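Local coordinates for IclR family transcriptional regulator (Brucella abortus, PDB 5WHM), which acts as an IclR-type transcriptional repressor, probably binding operator DNA through its N-terminal winged helix-turn-helix domain, at residues C[40-45]-C[78-83]. Sequence-based numbering, arbitrary orientation.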
loop_
_atom_site.group_PDB
_atom_site.type_symbol
_atom_site.label_atom_id
_atom_site.label_comp_id
_atom_site.label_asym_id
_atom_site.label_seq_id
_atom_site.Cartn_x
_atom_site.Cartn_y
_atom_site.Cartn_z
ATOM N N GLU C 40 -13.696 -2.291 7.159
ATOM C CA GLU C 40 -14.269 -3.638 7.053
ATOM C C GLU C 40 -13.089 -4.592 6.918
ATOM O O GLU C 40 -12.647 -4.892 5.808
ATOM C CB GLU C 40 -15.225 -3.758 5.887
ATOM C CG GLU C 40 -16.598 -3.170 6.208
ATOM C CD GLU C 40 -17.646 -3.565 5.186
ATOM O OE1 GLU C 40 -17.663 -2.934 4.107
ATOM O OE2 GLU C 40 -18.430 -4.511 5.451
ATOM N N ASN C 41 -12.561 -5.050 8.050
ATOM C CA ASN C 41 -11.256 -5.704 8.013
ATOM C C ASN C 41 -11.346 -7.220 7.960
ATOM O O ASN C 41 -10.343 -7.864 7.633
ATOM C CB ASN C 41 -10.419 -5.323 9.242
ATOM C CG ASN C 41 -10.427 -3.820 9.516
ATOM O OD1 ASN C 41 -9.737 -3.050 8.836
ATOM N ND2 ASN C 41 -11.203 -3.402 10.506
ATOM N N THR C 42 -12.505 -7.786 8.301
ATOM C CA THR C 42 -12.690 -9.218 8.535
ATOM C C THR C 42 -13.967 -9.635 7.828
ATOM O O THR C 42 -15.030 -9.084 8.115
ATOM C CB THR C 42 -12.790 -9.520 10.039
ATOM O OG1 THR C 42 -11.570 -9.133 10.687
ATOM C CG2 THR C 42 -13.014 -11.003 10.287
ATOM N N LEU C 43 -13.861 -10.589 6.902
ATOM C CA LEU C 43 -14.993 -11.032 6.110
ATOM C C LEU C 43 -14.918 -12.539 5.891
ATOM O O LEU C 43 -13.834 -13.098 5.693
ATOM C CB LEU C 43 -15.034 -10.327 4.747
ATOM C CG LEU C 43 -15.112 -8.801 4.740
ATOM C CD1 LEU C 43 -14.897 -8.280 3.339
ATOM C CD2 LEU C 43 -16.460 -8.365 5.286
ATOM N N GLY C 44 -16.090 -13.178 5.891
ATOM C CA GLY C 44 -16.218 -14.564 5.494
ATOM C C GLY C 44 -16.760 -14.709 4.066
ATOM O O GLY C 44 -17.141 -13.740 3.418
ATOM N N ASN C 45 -16.812 -15.965 3.598
ATOM C CA ASN C 45 -17.219 -16.230 2.219
ATOM C C ASN C 45 -18.624 -15.685 1.933
ATOM O O ASN C 45 -18.868 -15.134 0.856
ATOM C CB ASN C 45 -17.133 -17.745 1.917
ATOM C CG ASN C 45 -15.656 -18.246 1.693
ATOM O OD1 ASN C 45 -14.869 -17.617 0.987
ATOM N ND2 ASN C 45 -15.309 -19.380 2.295
ATOM N N SER C 78 -12.358 -19.395 13.367
ATOM C CA SER C 78 -13.556 -18.761 12.820
ATOM C C SER C 78 -13.731 -18.953 11.312
ATOM O O SER C 78 -14.850 -18.813 10.809
ATOM C CB SER C 78 -13.527 -17.271 13.132
ATOM O OG SER C 78 -12.659 -16.607 12.220
ATOM N N GLY C 79 -12.670 -19.246 10.572
ATOM C CA GLY C 79 -12.784 -19.306 9.132
ATOM C C GLY C 79 -12.845 -17.959 8.428
ATOM O O GLY C 79 -12.935 -17.931 7.190
ATOM N N LEU C 80 -12.779 -16.848 9.162
ATOM C CA LEU C 80 -12.856 -15.518 8.548
ATOM C C LEU C 80 -11.513 -15.095 7.962
ATOM O O LEU C 80 -10.448 -15.532 8.416
ATOM C CB LEU C 80 -13.331 -14.497 9.592
ATOM C CG LEU C 80 -14.716 -14.868 10.130
ATOM C CD1 LEU C 80 -15.212 -13.913 11.219
ATOM C CD2 LEU C 80 -15.739 -14.964 8.974
ATOM N N TYR C 81 -11.565 -14.223 6.952
ATOM C CA TYR C 81 -10.390 -13.751 6.232
ATOM C C TYR C 81 -10.053 -12.297 6.568
ATOM O O TYR C 81 -10.931 -11.485 6.888
ATOM C CB TYR C 81 -10.571 -13.834 4.712
ATOM C CG TYR C 81 -11.011 -15.213 4.263
ATOM C CD1 TYR C 81 -10.080 -16.249 4.078
ATOM C CD2 TYR C 81 -12.349 -15.489 4.070
ATOM C CE1 TYR C 81 -10.505 -17.546 3.666
ATOM C CE2 TYR C 81 -12.782 -16.759 3.679
ATOM C CZ TYR C 81 -11.857 -17.774 3.483
ATOM O OH TYR C 81 -12.323 -19.021 3.112
ATOM N N GLN C 82 -8.765 -11.972 6.418
ATOM C CA GLN C 82 -8.263 -10.603 6.444
ATOM C C GLN C 82 -7.190 -10.482 5.382
ATOM O O GLN C 82 -6.556 -11.487 5.011
ATOM C CB GLN C 82 -7.664 -10.237 7.808
ATOM C CG GLN C 82 -8.598 -10.272 8.936
ATOM C CD GLN C 82 -7.974 -9.643 10.159
ATOM O OE1 GLN C 82 -6.944 -10.105 10.648
ATOM N NE2 GLN C 82 -8.582 -8.565 10.649
ATOM N N LEU C 83 -6.976 -9.255 4.900
ATOM C CA LEU C 83 -5.858 -8.999 3.989
ATOM C C LEU C 83 -4.546 -9.366 4.690
ATOM O O LEU C 83 -4.383 -9.132 5.890
ATOM C CB LEU C 83 -5.799 -7.513 3.575
ATOM C CG LEU C 83 -7.005 -7.044 2.723
ATOM C CD1 LEU C 83 -6.912 -5.518 2.521
ATOM C CD2 LEU C 83 -7.030 -7.779 1.381
HETATM O O HOH W 1 -8.367 -6.905 6.145
HETATM O O HOH W 2 -15.584 -17.734 5.402
#
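Tyr81 O is the best-held polar atom, held by one hydrogen bond, from the amide of Leu43, with N at 3.1 Å and an N-H...O angle of 162°, in the carbonyl plane, and by a supplementary CA-H...O contact from Thr42 CA at 3.3 Å. In return Tyr81 N gives an equally straight bond to Leu43 O at 2.8 Å, although it stands 35° out of that carbonyl's plane. This reciprocal pair defines a single antiparallel bridge of the hydrogen-bonded type. Beyond it water takes over at both ends, one molecule joining Asn41 O to Leu83 N, the other Gly79 O to Asn45 N.

Side chains flank the bridge. Gln82, extended beyond CG, brings NE2 to Thr42 OG1 in a weak, bent bond, while Arg73 holds its OE1. Thr42 CG2, anti to the backbone N, meets Leu80 CB at 3.6 Å, the two side chains crossing at about a right angle. Leu80 CD2 lies 3.5 Å from Gly44 CA, packing directly on the backbone where Gly44 has no side chain. Tyr81 CG sits beside its own backbone N (chi1 -52°), which sends the ring along Gly44 to Asn45; Asn45 ND2 approaches the ring edge in plane and makes a weak bond to OH, whereas its OD1 is bonded to Thr63 OG1.

Gly44 is the N-cap of helix 45-52, the first helix of the helix-turn-helix, so the bridge ties the lead-in to that helix to the second strand of the two-stranded wing, 81-83, which pairs with 72-74 along its other edge. Leu43 turns from the wing toward Ile48 and Phe36, Tyr81 packs on Leu72 and on Val67 of helix 56-69, and Leu83 O bonds Asn97 of the second subunit.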